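PDB 1YUD: DUF985 domain-containing protein from Shewanella oneidensis, which is of unknown function but belongs to the cupin superfamily and probably shares its beta-barrel fold. Local coordinates for residues Q12-F17 / L55-E60; G78-I83 / A120-G125. One frame throughout, in Å; residues are numbered along the deposited sequence.

Contact 1: residues Q12-F17 / L55-E60; sequences QNADDF and LLRTGE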
loop_
_atom_site.group_PDB
_atom_site.type_symbol
_atom_site.label_atom_id
_atom_site.label_comp_id
_atom_site.label_asym_id
_atom_site.label_seq_id
_atom_site.Cartn_x
_atom_site.Cartn_y
_atom_site.Cartn_z
ATOM N N GLN A 12 12.824 -8.390 -14.150
ATOM C CA GLN A 12 13.511 -7.857 -12.980
ATOM C C GLN A 12 13.652 -8.885 -11.866
ATOM O O GLN A 12 12.849 -9.813 -11.755
ATOM C CB GLN A 12 12.763 -6.634 -12.438
ATOM C CG GLN A 12 13.130 -5.308 -13.091
ATOM C CD GLN A 12 12.392 -4.126 -12.472
ATOM O OE1 GLN A 12 12.859 -2.985 -12.536
ATOM N NE2 GLN A 12 11.231 -4.393 -11.881
ATOM N N ASN A 13 14.681 -8.712 -11.041
ATOM C CA ASN A 13 14.912 -9.618 -9.928
ATOM C C ASN A 13 15.218 -8.836 -8.659
ATOM O O ASN A 13 15.439 -7.628 -8.703
ATOM C CB ASN A 13 16.064 -10.571 -10.234
ATOM C CG ASN A 13 15.837 -11.951 -9.646
ATOM O OD1 ASN A 13 14.958 -12.690 -10.098
ATOM N ND2 ASN A 13 16.614 -12.301 -8.625
ATOM N N ALA A 14 15.236 -9.535 -7.532
ATOM C CA ALA A 14 15.487 -8.913 -6.241
ATOM C C ALA A 14 16.689 -7.971 -6.220
ATOM O O ALA A 14 16.729 -7.019 -5.440
ATOM C CB ALA A 14 15.651 -9.988 -5.184
ATOM N N ASP A 15 17.666 -8.225 -7.079
ATOM C CA ASP A 15 18.859 -7.389 -7.115
ATOM C C ASP A 15 18.573 -5.993 -7.643
ATOM O O ASP A 15 19.158 -5.012 -7.179
ATOM C CB ASP A 15 19.939 -8.067 -7.958
ATOM C CG ASP A 15 20.370 -9.398 -7.377
ATOM O OD1 ASP A 15 20.787 -9.421 -6.198
ATOM O OD2 ASP A 15 20.291 -10.418 -8.092
ATOM N N ASP A 16 17.667 -5.910 -8.611
ATOM C CA ASP A 16 17.287 -4.634 -9.208
ATOM C C ASP A 16 16.558 -3.782 -8.191
ATOM O O ASP A 16 16.830 -2.587 -8.053
ATOM C CB ASP A 16 16.373 -4.863 -10.408
ATOM C CG ASP A 16 17.056 -5.620 -11.517
ATOM O OD1 ASP A 16 17.682 -6.661 -11.229
ATOM O OD2 ASP A 16 16.964 -5.175 -12.678
ATOM N N PHE A 17 15.630 -4.415 -7.479
ATOM C CA PHE A 17 14.836 -3.732 -6.467
ATOM C C PHE A 17 15.666 -3.227 -5.306
ATOM O O PHE A 17 15.595 -2.048 -4.963
ATOM C CB PHE A 17 13.715 -4.648 -5.957
ATOM C CG PHE A 17 12.528 -4.703 -6.873
ATOM C CD1 PHE A 17 12.119 -5.902 -7.445
ATOM C CD2 PHE A 17 11.842 -3.534 -7.200
ATOM C CE1 PHE A 17 11.045 -5.937 -8.336
ATOM C CE2 PHE A 17 10.768 -3.557 -8.089
ATOM C CZ PHE A 17 10.372 -4.762 -8.656
ATOM N N LEU A 55 11.540 -6.253 0.856
ATOM C CA LEU A 55 11.765 -7.356 -0.055
ATOM C C LEU A 55 12.136 -8.670 0.606
ATOM O O LEU A 55 12.674 -8.701 1.707
ATOM C CB LEU A 55 12.827 -6.948 -1.074
ATOM C CG LEU A 55 13.096 -7.979 -2.158
ATOM C CD1 LEU A 55 13.295 -7.277 -3.488
ATOM C CD2 LEU A 55 14.295 -8.831 -1.755
ATOM N N LEU A 56 11.834 -9.762 -0.085
ATOM C CA LEU A 56 12.130 -11.087 0.430
ATOM C C LEU A 56 12.700 -11.988 -0.665
ATOM O O LEU A 56 12.111 -12.114 -1.750
ATOM C CB LEU A 56 10.860 -11.717 0.991
ATOM C CG LEU A 56 11.000 -12.390 2.347
ATOM C CD1 LEU A 56 11.110 -11.332 3.447
ATOM C CD2 LEU A 56 9.794 -13.282 2.579
ATOM N N ARG A 57 13.851 -12.602 -0.376
ATOM C CA ARG A 57 14.504 -13.525 -1.305
ATOM C C ARG A 57 14.487 -14.924 -0.713
ATOM O O ARG A 57 14.372 -15.094 0.500
ATOM C CB ARG A 57 15.953 -13.125 -1.564
ATOM C CG ARG A 57 16.133 -11.842 -2.340
ATOM C CD ARG A 57 17.613 -11.521 -2.523
ATOM N NE ARG A 57 18.364 -11.726 -1.285
ATOM C CZ ARG A 57 19.599 -11.281 -1.072
ATOM N NH1 ARG A 57 20.201 -11.527 0.088
ATOM N NH2 ARG A 57 20.223 -10.577 -2.014
ATOM N N THR A 58 14.628 -15.914 -1.587
ATOM C CA THR A 58 14.617 -17.325 -1.210
ATOM C C THR A 58 15.366 -17.711 0.066
ATOM O O THR A 58 15.132 -18.791 0.616
ATOM C CB THR A 58 15.147 -18.200 -2.344
ATOM O OG1 THR A 58 14.434 -17.902 -3.549
ATOM C CG2 THR A 58 14.944 -19.654 -2.008
ATOM N N GLY A 59 16.259 -16.850 0.542
ATOM C CA GLY A 59 16.981 -17.171 1.760
ATOM C C GLY A 59 16.457 -16.408 2.965
ATOM O O GLY A 59 16.809 -16.695 4.116
ATOM N N GLU A 60 15.596 -15.432 2.700
ATOM C CA GLU A 60 15.042 -14.605 3.761
ATOM C C GLU A 60 13.559 -14.855 4.091
ATOM O O GLU A 60 12.751 -15.226 3.228
ATOM C CB GLU A 60 15.254 -13.121 3.404
ATOM C CG GLU A 60 16.703 -12.637 3.464
ATOM C CD GLU A 60 17.181 -12.403 4.893
ATOM O OE1 GLU A 60 17.017 -13.319 5.732
ATOM O OE2 GLU A 60 17.722 -11.307 5.184
#
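A14 and F17, on the first turn of helix 14-20, pack against L55 and R57, which project from one face of strand 50-57. The contact lays the N-terminal helix on the middle strands of one sheet of a cupin-type beta barrel, with A14 facing R57 across a separation of 6.8 Å between their CA atoms. The dense part is apolar. L55 carries its CG anti to the backbone N (chi1 -176°), and from there both its methyl branches reach the helix. CD1 meets CB of F17 at 3.6 Å and also leans on the helix backbone, 3.9 Å from CA of A14. CD2 turns to the A14 methyl, with 3.9 Å between L55 CD2 and A14 CB. That same methyl rests on the other side chain of the strand as well, 3.4 Å from CG of R57, and with R57 CD close by. A14 CB is thus shared between a leucine branch and the aliphatic stem of an arginine. The F17 ring leads away from strand 50-57, toward L128 of the same sheet and L101 of the second subunit, while F126 lies against A14; both helix residues are buried.

Beyond the methylenes of R57 the packing gives way to solvent. No hydrogen bond joins the segments, and past R57 the chain leaves the helix in a type I turn running to E60. The arginine chain is extended as far as CD and then bends, chi3 of -44° setting NE out of line with the stem. D15, exposed on the helix, supplies a carboxylate of opposite charge without closing a salt bridge: its OD1 lies at the edge of the guanidinium, near its plane, 4.4 Å from NH2 of R57.

Contact 2: residues G78-I83 / A120-G125; sequences GQSLTI and AMNQDG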
loop_
_atom_site.group_PDB
_atom_site.type_symbol
_atom_site.label_atom_id
_atom_site.label_comp_id
_atom_site.label_asym_id
_atom_site.label_seq_id
_atom_site.Cartn_x
_atom_site.Cartn_y
_atom_site.Cartn_z
ATOM N N GLY A 78 6.280 -10.016 -7.509
ATOM C CA GLY A 78 7.060 -11.132 -7.017
ATOM C C GLY A 78 6.303 -12.390 -6.630
ATOM O O GLY A 78 5.478 -12.883 -7.399
ATOM N N GLN A 79 6.579 -12.895 -5.426
ATOM C CA GLN A 79 5.981 -14.136 -4.942
ATOM C C GLN A 79 5.004 -14.002 -3.790
ATOM O O GLN A 79 5.344 -13.480 -2.738
ATOM C CB GLN A 79 7.085 -15.119 -4.505
ATOM C CG GLN A 79 7.141 -16.413 -5.294
ATOM C CD GLN A 79 7.742 -16.211 -6.648
ATOM O OE1 GLN A 79 7.494 -16.980 -7.579
ATOM N NE2 GLN A 79 8.552 -15.173 -6.773
ATOM N N SER A 80 3.798 -14.523 -3.984
ATOM C CA SER A 80 2.782 -14.478 -2.945
ATOM C C SER A 80 3.433 -14.880 -1.624
ATOM O O SER A 80 4.247 -15.799 -1.594
ATOM C CB SER A 80 1.669 -15.464 -3.266
ATOM O OG SER A 80 2.031 -16.748 -2.793
ATOM N N LEU A 81 3.084 -14.193 -0.540
ATOM C CA LEU A 81 3.653 -14.501 0.775
ATOM C C LEU A 81 2.644 -15.239 1.647
ATOM O O LEU A 81 1.644 -15.766 1.162
ATOM C CB LEU A 81 4.084 -13.209 1.483
ATOM C CG LEU A 81 4.917 -12.238 0.641
ATOM C CD1 LEU A 81 5.256 -11.021 1.470
ATOM C CD2 LEU A 81 6.185 -12.905 0.166
ATOM N N THR A 82 2.908 -15.274 2.942
ATOM C CA THR A 82 2.004 -15.931 3.862
ATOM C C THR A 82 2.279 -15.331 5.207
ATOM O O THR A 82 3.393 -15.403 5.710
ATOM C CB THR A 82 2.250 -17.434 3.908
ATOM O OG1 THR A 82 2.062 -17.972 2.595
ATOM C CG2 THR A 82 1.279 -18.108 4.863
ATOM N N ILE A 83 1.264 -14.706 5.782
ATOM C CA ILE A 83 1.441 -14.078 7.072
ATOM C C ILE A 83 1.027 -15.046 8.159
ATOM O O ILE A 83 -0.136 -15.429 8.254
ATOM C CB ILE A 83 0.588 -12.811 7.194
ATOM C CG1 ILE A 83 0.667 -11.996 5.897
ATOM C CG2 ILE A 83 1.047 -12.000 8.382
ATOM C CD1 ILE A 83 1.994 -11.352 5.655
ATOM N N ALA A 120 6.764 -15.723 5.173
ATOM C CA ALA A 120 7.684 -16.382 4.274
ATOM C C ALA A 120 7.075 -16.249 2.892
ATOM O O ALA A 120 5.933 -15.822 2.763
ATOM C CB ALA A 120 7.827 -17.853 4.655
HETATM N N MSE A 121 7.829 -16.589 1.856
HETATM C CA MSE A 121 7.282 -16.515 0.512
HETATM C C MSE A 121 6.554 -17.838 0.328
HETATM O O MSE A 121 6.524 -18.649 1.249
HETATM C CB MSE A 121 8.396 -16.392 -0.525
HETATM C CG MSE A 121 9.365 -15.253 -0.289
HETATM SE SE MSE A 121 10.312 -14.854 -1.931
HETATM C CE MSE A 121 11.420 -16.442 -2.037
ATOM N N ASN A 122 5.972 -18.062 -0.842
ATOM C CA ASN A 122 5.275 -19.320 -1.101
ATOM C C ASN A 122 6.032 -20.167 -2.130
ATOM O O ASN A 122 5.904 -21.392 -2.160
ATOM C CB ASN A 122 3.837 -19.046 -1.570
ATOM C CG ASN A 122 2.857 -18.883 -0.403
ATOM O OD1 ASN A 122 1.890 -18.133 -0.495
ATOM N ND2 ASN A 122 3.098 -19.603 0.684
ATOM N N GLN A 123 6.820 -19.492 -2.964
ATOM C CA GLN A 123 7.637 -20.122 -4.000
ATOM C C GLN A 123 8.995 -19.435 -3.977
ATOM O O GLN A 123 9.124 -18.345 -3.420
ATOM C CB GLN A 123 7.015 -19.925 -5.387
ATOM C CG GLN A 123 5.760 -20.745 -5.666
ATOM C CD GLN A 123 6.010 -22.247 -5.644
ATOM O OE1 GLN A 123 6.253 -22.829 -4.584
ATOM N NE2 GLN A 123 5.956 -22.881 -6.818
ATOM N N ASP A 124 10.010 -20.065 -4.573
ATOM C CA ASP A 124 11.340 -19.457 -4.615
ATOM C C ASP A 124 11.282 -18.294 -5.600
ATOM O O ASP A 124 10.635 -18.380 -6.646
ATOM C CB ASP A 124 12.421 -20.456 -5.070
ATOM C CG ASP A 124 12.728 -21.532 -4.024
ATOM O OD1 ASP A 124 12.692 -21.234 -2.809
ATOM O OD2 ASP A 124 13.029 -22.681 -4.429
ATOM N N GLY A 125 11.959 -17.207 -5.256
ATOM C CA GLY A 125 11.960 -16.036 -6.109
ATOM C C GLY A 125 12.077 -14.820 -5.219
ATOM O O GLY A 125 12.741 -14.886 -4.178
#
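N122 reaches across to S80 and T82, and its side chain touches one or both of them from CB to the amide tip. CB lies beside the serine hydroxyl, 3.2 Å from OG of S80. CG stands anti to the carbonyl carbon (chi1 -86°), which places it between the two hydroxyls, 3.2 Å from T82 OG1 and with S80 OG almost as near; from it the two amide branches part. OD1 accepts a 2.7 Å hydrogen bond from S80 OG, which arrives in the carbonyl plane on a lone pair, at a C=O...donor angle of 110°. A weak bond from NE2 of Q96 also reaches this oxygen. On the other branch ND2 gives a weak, bent bond to OG1 of T82 (2.7 Å, 128° at the hydrogen), the two side chains crossing at about a right angle.

The amide sits where strands 81-86 and 116-121, antiparallel neighbours in one sheet of the cupin barrel, come to the end of their ladder. L81 and M121 form a non-hydrogen-bonded pair with CA atoms 4.2 Å apart, and L81 CD2 touches CG of M121, a selenomethionine. T82 and A120 form the adjoining hydrogen-bonded pair, where A120 N gives T82 O a weak bond of 3.4 Å. An alanine at N122 would probably leave the S80 hydroxyl without its acceptor and T82 OG1 without its amide donor.

T82 OG1 in turn donates to L81 O at 2.7 Å, from above the carbonyl plane. Farther out, Q79 crosses Q123 obliquely, Q79 CG lying 3.5 Å from Q123 CB, and Q79 NE2 extends to the CA of G125.

Contact 1 is buried and contact 2 lies at the surface, on the same side of the chain's centre. They hold different elements: contact 1 joins the N-terminal helix to strand 50-57 of one sheet, contact 2 pairs two strands of the other. Their chemistry follows, methyls and methylenes without a crossing hydrogen bond in the first, side-chain amides and hydroxyls with weak backbone bonding in the second. Residues 12-17 also reach the second subunit, whereas no other chain touches contact 2. The two meet at the turn after strand 50-57, where T58 OG1 probably hydrogen-bonds G125 N at 3.1 Å and M121 packs against L56 and T58.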